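Local coordinates for protein mirolysin (Tannerella forsythia, PDB 6R7V) that probably cleaves proteins as a zinc-dependent metallopeptidase of the pappalysin family, captured here as a zymogen kept latent by a cysteine switch, at residues E9-M12 / E13-R16; L21-Q24 / R25-W29; S69-Q72 / V73-D77. The protein carries 1 engineered substitution. One frame throughout, in Å; residues are numbered along the deposited sequence.

In the fold
From the N terminus, the chain first supplies Cys6 to the zinc ion and then enters contact 1, where the loop at 9-12 turns into helix 12-18. Contact 2 follows on helix 20-32, which packs back on the first helix: Met12, Ile15 and Arg16 all meet Tyr23, and Met12 also reaches Ile26. The centres of contacts 1 and 2 are 11 Å apart. Contact 3 lies on helix 64-77, later in the chain, after strand 45-55, and on the opposite side of the chain's centre, with its nearest atoms about 18 Å from contact 1. All three close within a turn or so of backbone and run in series, without nesting or crossing. The helix of contact 3 packs against both helix 203-212 and strand 101-105.

Contact 1. Residues E9-M12 / E13-R16; sequences ELNM and EQIR
At Glu13 a water joins its backbone N to the side chain of Asn11, donating to Asn11 OD1 and accepting from Glu13 N, each at 3.1 Å. The CB of Glu13 rests against the same oxygen, while its extended chain carries the carboxylate away. Gln14 N then donates to Asn11 OD1 over 3.1 Å. This bond is nearly straight at the hydrogen (165°), yet the donor stands above the carbonyl plane of the Asn11 amide. Asn11 is thereby the N-cap of helix 12-18: with CG anti to the backbone N (chi1 -176°), its amide swings beside its own carbonyl carbon, and OD1 serves a first-turn N-H that has no earlier helical carbonyl. The side chains of Asn11 and Gln14 cross at about a right angle, their amide planes 52° apart. A second water spans their ends, donating to Gln14 OE1 at 2.7 Å and accepting only weakly from Asn11 ND2. The cap follows the loop that carries the cysteine-switch residue Cys6 to zinc, and Leu10 in that loop is held through its N by Asp221 OD2. At Ile15 the regular helical bonding starts, with Ile15 N donating to Asn11 O at 2.8 Å. CG1 of Ile15 lies against that oxygen, and its CD1 reaches back to Leu10 CD2 at 3.8 Å, joining the buried side chains of loop and helix. Met12 SD is a looser neighbour, 4.3 Å from Ile15 CD1; the bent Met12 chain packs on Tyr23 and Ile26 of helix 20-32. Arg16 N repeats the helical pattern to Met12 O at 2.9 Å, with its CB against that carbonyl and the chain beyond leading away.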
ATOM      1  N   GLU A   9       4.435   2.984   9.904  1.00 19.06           N
ATOM      2  CA  GLU A   9       4.970   2.034  10.864  1.00 18.86           C
ATOM      3  C   GLU A   9       3.966   1.863  11.999  1.00 21.41           C
ATOM      4  O   GLU A   9       3.311   2.830  12.391  1.00 21.71           O
ATOM      5  CB  GLU A   9       6.326   2.524  11.406  1.00 20.92           C
ATOM      6  CG  GLU A   9       7.431   2.551  10.351  1.00 27.55           C
ATOM      7  CD  GLU A   9       8.789   3.118  10.726  1.00 47.37           C
ATOM      8  OE1 GLU A   9       9.697   3.090   9.862  1.00 41.70           O
ATOM      9  OE2 GLU A   9       8.949   3.597  11.872  1.00 38.42           O
ATOM     10  N   LEU A  10       3.894   0.655  12.576  1.00 19.08           N
ATOM     11  CA  LEU A  10       3.047   0.364  13.725  1.00 19.74           C
ATOM     12  C   LEU A  10       3.873  -0.285  14.817  1.00 20.47           C
ATOM     13  O   LEU A  10       3.860  -1.509  14.987  1.00 19.71           O
ATOM     14  CB  LEU A  10       1.838  -0.525  13.374  1.00 19.76           C
ATOM     15  CG  LEU A  10       0.766   0.096  12.454  1.00 23.33           C
ATOM     16  CD1 LEU A  10      -0.299  -0.953  12.101  1.00 22.23           C
ATOM     17  CD2 LEU A  10       0.073   1.312  13.111  1.00 23.90           C
ATOM     18  N   ASN A  11       4.634   0.539  15.546  1.00 18.58           N
ATOM     19  CA  ASN A  11       5.455   0.075  16.653  1.00 19.47           C
ATOM     20  C   ASN A  11       4.545  -0.092  17.847  1.00 20.95           C
ATOM     21  O   ASN A  11       4.200   0.887  18.509  1.00 20.54           O
ATOM     22  CB  ASN A  11       6.606   1.049  16.904  1.00 19.40           C
ATOM     23  CG  ASN A  11       7.549   0.565  17.969  1.00 28.44           C
ATOM     24  OD1 ASN A  11       7.137  -0.075  18.939  1.00 23.36           O
ATOM     25  ND2 ASN A  11       8.837   0.843  17.796  1.00 27.81           N
ATOM     26  N   MET A  12       4.086  -1.320  18.066  1.00 19.91           N
ATOM     27  CA  MET A  12       3.066  -1.595  19.066  1.00 19.21           C
ATOM     28  C   MET A  12       3.501  -1.257  20.482  1.00 24.68           C
ATOM     29  O   MET A  12       2.661  -0.740  21.214  1.00 24.44           O
ATOM     30  CB  MET A  12       2.553  -3.037  18.962  1.00 21.12           C
ATOM     31  CG  MET A  12       1.828  -3.309  17.651  1.00 23.09           C
ATOM     32  SD  MET A  12       0.523  -2.127  17.158  1.00 25.86           S
ATOM     33  CE  MET A  12      -0.602  -2.276  18.484  1.00 24.86           C
ATOM     34  N   GLU A  13       4.789  -1.477  20.849  1.00 23.49           N
ATOM     35  CA  GLU A  13       5.336  -1.083  22.157  1.00 25.24           C
ATOM     36  C   GLU A  13       5.195   0.427  22.348  1.00 28.12           C
ATOM     37  O   GLU A  13       4.777   0.879  23.422  1.00 30.04           O
ATOM     38  CB  GLU A  13       6.825  -1.504  22.256  1.00 27.03           C
ATOM     39  CG  GLU A  13       7.540  -1.081  23.537  1.00 38.38           C
ATOM     40  CD  GLU A  13       9.026  -1.385  23.676  1.00 67.44           C
ATOM     41  OE1 GLU A  13       9.725  -0.584  24.338  1.00 74.73           O
ATOM     42  OE2 GLU A  13       9.490  -2.424  23.150  1.00 52.62           O
ATOM     43  N   GLN A  14       5.566   1.207  21.316  1.00 24.03           N
ATOM     44  CA  GLN A  14       5.488   2.673  21.369  1.00 23.27           C
ATOM     45  C   GLN A  14       4.049   3.140  21.389  1.00 26.39           C
ATOM     46  O   GLN A  14       3.731   4.043  22.154  1.00 26.59           O
ATOM     47  CB  GLN A  14       6.221   3.305  20.174  1.00 24.23           C
ATOM     48  CG  GLN A  14       6.339   4.837  20.232  1.00 26.62           C
ATOM     49  CD  GLN A  14       7.225   5.356  19.127  1.00 40.06           C
ATOM     50  OE1 GLN A  14       8.171   4.692  18.691  1.00 31.75           O
ATOM     51  NE2 GLN A  14       6.947   6.555  18.648  1.00 39.71           N
ATOM     52  N   ILE A  15       3.179   2.550  20.544  1.00 22.42           N
ATOM     53  CA  ILE A  15       1.775   2.964  20.468  1.00 21.95           C
ATOM     54  C   ILE A  15       1.061   2.685  21.798  1.00 27.34           C
ATOM     55  O   ILE A  15       0.272   3.519  22.239  1.00 25.57           O
ATOM     56  CB  ILE A  15       1.090   2.276  19.268  1.00 23.46           C
ATOM     57  CG1 ILE A  15       1.657   2.855  17.965  1.00 22.51           C
ATOM     58  CG2 ILE A  15      -0.443   2.397  19.330  1.00 25.35           C
ATOM     59  CD1 ILE A  15       1.213   2.101  16.685  1.00 23.61           C
ATOM     60  N   ARG A  16       1.379   1.559  22.466  1.00 26.03           N
ATOM     61  CA  ARG A  16       0.794   1.207  23.755  1.00 26.98           C
ATOM     62  C   ARG A  16       0.956   2.359  24.756  1.00 30.97           C
ATOM     63  O   ARG A  16       0.026   2.623  25.514  1.00 31.29           O
ATOM     64  CB  ARG A  16       1.452  -0.072  24.293  1.00 28.96           C
ATOM     65  CG  ARG A  16       0.658  -0.761  25.394  1.00 34.86           C
ATOM     66  CD  ARG A  16       1.447  -1.928  25.948  1.00 43.86           C
ATOM     67  NE  ARG A  16       0.580  -2.864  26.659  1.00 56.52           N
ATOM     68  CZ  ARG A  16       0.961  -4.061  27.093  1.00 73.11           C
ATOM     69  NH1 ARG A  16       0.101  -4.848  27.723  1.00 67.56           N
ATOM     70  NH2 ARG A  16       2.205  -4.483  26.892  1.00 50.84           N
TER
HETATM   71  O   HOH W   1       6.929  -3.106  19.264  1.00 33.69           O
HETATM   72  O   HOH W   2       9.425   3.919  16.436  1.00 38.78           O

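Contact 2. Residues L21-Q24 / R25-W29; sequences LKYQ and RITDW
Leu21, Lys22, Tyr23 and Gln24 each accept a backbone bond from the residue four places on, Arg25 to Asp28, at 2.9 to 3.0 Å from carbonyl O to amide N: unbroken alpha-helical bonding over about two turns of helix 20-32. Tyr23 O takes a second donor, Thr27 OG1 at 2.8 Å, and the hydroxyl and the amide of Thr27 approach from opposite faces of the carbonyl plane. OG1 sits beside its own backbone N (chi1 -57°), which brings it back to the preceding turn and also over one face of the Tyr23 ring, toward the rim. The Tyr23 side chain also touches Ile15 and Arg16, which packs this helix against helix 12-18 in the N-terminal segment of the zymogen. Gln24 bends at chi2 (69°) and sends NE2 to Asp28 OD1 at 2.8 Å; the acceptor lies in the amide plane, but NE2 meets the carboxylate from above its plane. Arg25 folds back along the helix, with NH2 3.6 Å from Leu21 CD2. Buried Ile26 puts CD1 3.8 Å from Lys22 CG, and Phe171 packs against both side chains.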
ATOM      1  N   LEU A  21      -5.516   4.911  22.913  1.00 28.65           N
ATOM      2  CA  LEU A  21      -6.776   4.640  22.203  1.00 29.10           C
ATOM      3  C   LEU A  21      -6.484   3.882  20.891  1.00 28.09           C
ATOM      4  O   LEU A  21      -7.188   2.927  20.547  1.00 27.65           O
ATOM      5  CB  LEU A  21      -7.570   5.942  21.923  1.00 30.26           C
ATOM      6  CG  LEU A  21      -8.822   5.839  20.994  1.00 37.97           C
ATOM      7  CD1 LEU A  21      -9.889   4.858  21.533  1.00 40.25           C
ATOM      8  CD2 LEU A  21      -9.452   7.209  20.766  1.00 41.49           C
ATOM      9  N   LYS A  22      -5.419   4.275  20.183  1.00 24.07           N
ATOM     10  CA  LYS A  22      -5.031   3.600  18.939  1.00 22.30           C
ATOM     11  C   LYS A  22      -4.593   2.153  19.220  1.00 22.97           C
ATOM     12  O   LYS A  22      -4.977   1.240  18.474  1.00 20.94           O
ATOM     13  CB  LYS A  22      -3.914   4.388  18.252  1.00 23.98           C
ATOM     14  CG  LYS A  22      -3.553   3.858  16.875  1.00 27.69           C
ATOM     15  CD  LYS A  22      -2.579   4.810  16.189  1.00 35.50           C
ATOM     16  CE  LYS A  22      -1.974   4.242  14.933  1.00 48.93           C
ATOM     17  NZ  LYS A  22      -1.129   5.248  14.228  1.00 60.93           N
ATOM     18  N   TYR A  23      -3.869   1.930  20.326  1.00 22.70           N
ATOM     19  CA  TYR A  23      -3.431   0.595  20.734  1.00 22.61           C
ATOM     20  C   TYR A  23      -4.649  -0.307  20.947  1.00 25.06           C
ATOM     21  O   TYR A  23      -4.660  -1.457  20.485  1.00 24.29           O
ATOM     22  CB  TYR A  23      -2.590   0.680  22.029  1.00 24.62           C
ATOM     23  CG  TYR A  23      -2.094  -0.673  22.487  1.00 27.44           C
ATOM     24  CD1 TYR A  23      -1.015  -1.293  21.854  1.00 29.91           C
ATOM     25  CD2 TYR A  23      -2.763  -1.383  23.479  1.00 28.69           C
ATOM     26  CE1 TYR A  23      -0.569  -2.556  22.256  1.00 30.48           C
ATOM     27  CE2 TYR A  23      -2.341  -2.649  23.872  1.00 29.72           C
ATOM     28  CZ  TYR A  23      -1.249  -3.236  23.252  1.00 36.73           C
ATOM     29  OH  TYR A  23      -0.826  -4.481  23.661  1.00 39.27           O
ATOM     30  N   GLN A  24      -5.670   0.204  21.670  1.00 23.92           N
ATOM     31  CA  GLN A  24      -6.899  -0.556  21.923  1.00 25.36           C
ATOM     32  C   GLN A  24      -7.576  -0.891  20.583  1.00 27.64           C
ATOM     33  O   GLN A  24      -7.969  -2.044  20.391  1.00 26.63           O
ATOM     34  CB  GLN A  24      -7.850   0.225  22.848  1.00 27.34           C
ATOM     35  CG  GLN A  24      -9.172  -0.481  23.155  1.00 40.21           C
ATOM     36  CD  GLN A  24      -8.981  -1.698  24.025  1.00 54.74           C
ATOM     37  OE1 GLN A  24      -8.545  -1.613  25.177  1.00 53.52           O
ATOM     38  NE2 GLN A  24      -9.298  -2.856  23.486  1.00 40.87           N
ATOM     39  N   ARG A  25      -7.698   0.094  19.664  1.00 23.85           N
ATOM     40  CA  ARG A  25      -8.341  -0.086  18.358  1.00 23.56           C
ATOM     41  C   ARG A  25      -7.631  -1.133  17.524  1.00 23.12           C
ATOM     42  O   ARG A  25      -8.290  -1.954  16.886  1.00 23.38           O
ATOM     43  CB  ARG A  25      -8.402   1.228  17.572  1.00 26.76           C
ATOM     44  CG  ARG A  25      -9.524   2.157  18.015  1.00 38.05           C
ATOM     45  CD  ARG A  25      -9.828   3.184  16.933  1.00 50.54           C
ATOM     46  NE  ARG A  25      -9.539   4.551  17.371  1.00 66.35           N
ATOM     47  CZ  ARG A  25      -8.492   5.267  16.971  1.00 82.45           C
ATOM     48  NH1 ARG A  25      -7.622   4.761  16.105  1.00 70.08           N
ATOM     49  NH2 ARG A  25      -8.311   6.498  17.426  1.00 70.84           N
ATOM     50  N   ILE A  26      -6.296  -1.125  17.527  1.00 19.92           N
ATOM     51  CA  ILE A  26      -5.544  -2.107  16.742  1.00 18.54           C
ATOM     52  C   ILE A  26      -5.710  -3.499  17.348  1.00 22.63           C
ATOM     53  O   ILE A  26      -5.948  -4.463  16.616  1.00 22.42           O
ATOM     54  CB  ILE A  26      -4.056  -1.697  16.627  1.00 21.05           C
ATOM     55  CG1 ILE A  26      -3.888  -0.410  15.802  1.00 21.85           C
ATOM     56  CG2 ILE A  26      -3.229  -2.836  16.024  1.00 22.13           C
ATOM     57  CD1 ILE A  26      -2.528   0.320  16.048  1.00 23.68           C
ATOM     58  N   THR A  27      -5.617  -3.602  18.686  1.00 22.88           N
ATOM     59  CA  THR A  27      -5.787  -4.884  19.366  1.00 22.95           C
ATOM     60  C   THR A  27      -7.180  -5.447  19.099  1.00 27.13           C
ATOM     61  O   THR A  27      -7.272  -6.647  18.835  1.00 27.18           O
ATOM     62  CB  THR A  27      -5.523  -4.714  20.865  1.00 26.29           C
ATOM     63  OG1 THR A  27      -4.212  -4.179  21.022  1.00 30.59           O
ATOM     64  CG2 THR A  27      -5.642  -6.017  21.655  1.00 28.17           C
ATOM     65  N   ASP A  28      -8.245  -4.603  19.144  1.00 24.45           N
ATOM     66  CA  ASP A  28      -9.628  -5.042  18.886  1.00 25.46           C
ATOM     67  C   ASP A  28      -9.738  -5.562  17.464  1.00 27.27           C
ATOM     68  O   ASP A  28     -10.302  -6.627  17.223  1.00 27.48           O
ATOM     69  CB  ASP A  28     -10.657  -3.905  19.078  1.00 27.36           C
ATOM     70  CG  ASP A  28     -10.881  -3.389  20.484  1.00 36.39           C
ATOM     71  OD1 ASP A  28     -10.650  -4.153  21.442  1.00 36.49           O
ATOM     72  OD2 ASP A  28     -11.327  -2.230  20.620  1.00 41.60           O
ATOM     73  N   TRP A  29      -9.159  -4.810  16.512  1.00 23.25           N
ATOM     74  CA  TRP A  29      -9.183  -5.199  15.102  1.00 21.96           C
ATOM     75  C   TRP A  29      -8.578  -6.601  14.893  1.00 25.31           C
ATOM     76  O   TRP A  29      -9.189  -7.457  14.233  1.00 25.26           O
ATOM     77  CB  TRP A  29      -8.400  -4.138  14.306  1.00 20.37           C
ATOM     78  CG  TRP A  29      -8.451  -4.346  12.817  1.00 21.67           C
ATOM     79  CD1 TRP A  29      -7.571  -5.059  12.052  1.00 24.75           C
ATOM     80  CD2 TRP A  29      -9.441  -3.836  11.920  1.00 22.01           C
ATOM     81  NE1 TRP A  29      -7.978  -5.058  10.737  1.00 24.70           N
ATOM     82  CE2 TRP A  29      -9.107  -4.286  10.623  1.00 26.25           C
ATOM     83  CE3 TRP A  29     -10.584  -3.029  12.085  1.00 24.06           C
ATOM     84  CZ2 TRP A  29      -9.869  -3.958   9.496  1.00 26.33           C
ATOM     85  CZ3 TRP A  29     -11.335  -2.695  10.966  1.00 26.71           C
ATOM     86  CH2 TRP A  29     -11.001  -3.190   9.697  1.00 27.41           C
TER

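Contact 3. Residues S69-Q72 / V73-D77; sequences SQIQ and VLNED
Gln72 and Glu76, one helical turn apart, meet through the aliphatic part of one and the carboxylate of the other, with Gln72 CG 3.7 Å from Glu76 OE2. A water bridges their polar ends, accepting from Gln72 NE2 at 3.0 Å and donating to Glu76 OE2 at 2.7 Å. The amide and carboxylate planes are turned 68° from each other. Two residues before Gln72, Gln70 is bent at chi2 (63°), which turns its amide forward along the helix, so that NE2 lies 3.8 Å from Val73 CB and close to Leu74. Ile71 and Asn75 run side by side in the same direction, Ile71 CG2 touching Asn75 ND2 at 3.7 Å. Beneath the side chains, the N-H groups of Val73 to Glu76 bond to the carbonyls of Ser69 to Gln72, the regular pattern of helix 64-77.

Partners beyond the helix hold several of these polar ends. Gln70 OE1 accepts from Gly190 N while its NE2 donates to Gly202 O, Asn75 OD1 accepts from Phe103 N, and Glu76 OE2 forms a salt bridge with Arg191. Val73 and Leu74 pack on Thr206 of helix 203-212, which supplies the zinc ligands His207 and His211, while Leu74, Ile71 and Asn75 also touch strand 101-105. The helix is thus wedged between the sheet and the zinc-binding helix. Both ends of the buried Gln70 amide have backbone partners, which should hold its rotation, and Arg191 together with the water would probably help keep Glu76 ionised.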
ATOM      1  N   SER A  69       1.611   3.648 -16.007  1.00 16.05           N
ATOM      2  CA  SER A  69       2.624   2.645 -15.695  1.00 14.96           C
ATOM      3  C   SER A  69       2.508   2.212 -14.230  1.00 15.46           C
ATOM      4  O   SER A  69       2.736   1.036 -13.950  1.00 15.84           O
ATOM      5  CB  SER A  69       4.032   3.136 -15.997  1.00 18.97           C
ATOM      6  OG  SER A  69       4.568   4.010 -15.022  1.00 19.61           O
ATOM      7  N   GLN A  70       2.101   3.105 -13.309  1.00 14.24           N
ATOM      8  CA  GLN A  70       1.930   2.676 -11.925  1.00 13.09           C
ATOM      9  C   GLN A  70       0.765   1.703 -11.773  1.00 14.20           C
ATOM     10  O   GLN A  70       0.855   0.728 -11.001  1.00 13.12           O
ATOM     11  CB  GLN A  70       1.720   3.885 -11.000  1.00 14.07           C
ATOM     12  CG  GLN A  70       1.571   3.482  -9.525  1.00 13.88           C
ATOM     13  CD  GLN A  70       2.835   2.828  -9.004  1.00 14.41           C
ATOM     14  OE1 GLN A  70       3.825   3.512  -8.763  1.00 14.23           O
ATOM     15  NE2 GLN A  70       2.845   1.525  -8.783  1.00 13.91           N
ATOM     16  N   ILE A  71      -0.331   1.950 -12.503  1.00 14.07           N
ATOM     17  CA  ILE A  71      -1.480   1.055 -12.441  1.00 13.71           C
ATOM     18  C   ILE A  71      -1.078  -0.310 -12.997  1.00 14.87           C
ATOM     19  O   ILE A  71      -1.469  -1.353 -12.436  1.00 15.28           O
ATOM     20  CB  ILE A  71      -2.674   1.662 -13.193  1.00 16.32           C
ATOM     21  CG1 ILE A  71      -3.007   3.045 -12.610  1.00 17.94           C
ATOM     22  CG2 ILE A  71      -3.906   0.726 -13.079  1.00 18.84           C
ATOM     23  CD1 ILE A  71      -3.303   3.100 -11.060  1.00 25.13           C
ATOM     24  N   GLN A  72      -0.245  -0.301 -14.055  1.00 14.29           N
ATOM     25  CA  GLN A  72       0.288  -1.552 -14.629  1.00 14.14           C
ATOM     26  C   GLN A  72       1.076  -2.346 -13.576  1.00 14.73           C
ATOM     27  O   GLN A  72       0.863  -3.556 -13.416  1.00 15.50           O
ATOM     28  CB  GLN A  72       1.193  -1.235 -15.815  1.00 15.72           C
ATOM     29  CG  GLN A  72       1.696  -2.485 -16.525  1.00 24.66           C
ATOM     30  CD  GLN A  72       2.648  -2.179 -17.661  1.00 47.48           C
ATOM     31  OE1 GLN A  72       3.291  -1.120 -17.720  1.00 39.83           O
ATOM     32  NE2 GLN A  72       2.765  -3.118 -18.584  1.00 45.13           N
ATOM     33  N   VAL A  73       1.944  -1.654 -12.824  1.00 14.01           N
ATOM     34  CA  VAL A  73       2.738  -2.320 -11.789  1.00 13.00           C
ATOM     35  C   VAL A  73       1.826  -2.907 -10.700  1.00 14.14           C
ATOM     36  O   VAL A  73       2.045  -4.054 -10.274  1.00 14.08           O
ATOM     37  CB  VAL A  73       3.754  -1.327 -11.178  1.00 14.02           C
ATOM     38  CG1 VAL A  73       4.392  -1.900  -9.899  1.00 14.39           C
ATOM     39  CG2 VAL A  73       4.860  -0.969 -12.179  1.00 14.70           C
ATOM     40  N   LEU A  74       0.792  -2.170 -10.258  1.00 13.11           N
ATOM     41  CA  LEU A  74      -0.096  -2.737  -9.241  1.00 13.09           C
ATOM     42  C   LEU A  74      -0.775  -3.996  -9.752  1.00 13.38           C
ATOM     43  O   LEU A  74      -0.845  -4.984  -9.041  1.00 14.05           O
ATOM     44  CB  LEU A  74      -1.153  -1.740  -8.778  1.00 13.07           C
ATOM     45  CG  LEU A  74      -0.626  -0.459  -8.087  1.00 14.32           C
ATOM     46  CD1 LEU A  74      -1.777   0.486  -7.777  1.00 16.37           C
ATOM     47  CD2 LEU A  74       0.054  -0.796  -6.736  1.00 13.97           C
ATOM     48  N   ASN A  75      -1.206  -3.981 -11.006  1.00 14.06           N
ATOM     49  CA  ASN A  75      -1.855  -5.159 -11.585  1.00 14.89           C
ATOM     50  C   ASN A  75      -0.887  -6.316 -11.753  1.00 19.02           C
ATOM     51  O   ASN A  75      -1.314  -7.460 -11.612  1.00 19.93           O
ATOM     52  CB  ASN A  75      -2.517  -4.806 -12.896  1.00 15.04           C
ATOM     53  CG  ASN A  75      -3.847  -4.106 -12.644  1.00 16.86           C
ATOM     54  OD1 ASN A  75      -4.656  -4.624 -11.892  1.00 19.83           O
ATOM     55  ND2 ASN A  75      -4.092  -2.952 -13.236  1.00 17.70           N
ATOM     56  N   GLU A  76       0.392  -6.048 -11.967  1.00 14.06           N
ATOM     57  CA  GLU A  76       1.373  -7.125 -12.007  1.00 12.96           C
ATOM     58  C   GLU A  76       1.616  -7.690 -10.628  1.00 13.96           C
ATOM     59  O   GLU A  76       1.492  -8.910 -10.408  1.00 13.91           O
ATOM     60  CB  GLU A  76       2.724  -6.615 -12.541  1.00 14.67           C
ATOM     61  CG  GLU A  76       2.696  -6.281 -14.024  1.00 16.02           C
ATOM     62  CD  GLU A  76       4.019  -5.756 -14.566  1.00 21.22           C
ATOM     63  OE1 GLU A  76       5.038  -5.764 -13.839  1.00 21.34           O
ATOM     64  OE2 GLU A  76       4.021  -5.311 -15.733  1.00 20.89           O
ATOM     65  N   ASP A  77       1.923  -6.803  -9.651  1.00 12.93           N
ATOM     66  CA  ASP A  77       2.320  -7.308  -8.332  1.00 12.29           C
ATOM     67  C   ASP A  77       1.197  -7.988  -7.582  1.00 12.91           C
ATOM     68  O   ASP A  77       1.481  -8.947  -6.841  1.00 13.80           O
ATOM     69  CB  ASP A  77       2.890  -6.146  -7.518  1.00 13.36           C
ATOM     70  CG  ASP A  77       4.188  -5.566  -8.100  1.00 14.22           C
ATOM     71  OD1 ASP A  77       4.768  -6.198  -9.024  1.00 14.45           O
ATOM     72  OD2 ASP A  77       4.647  -4.516  -7.603  1.00 13.98           O
TER
HETATM   73  O   HOH W   3       1.890  -5.705 -17.288  1.00 28.94           O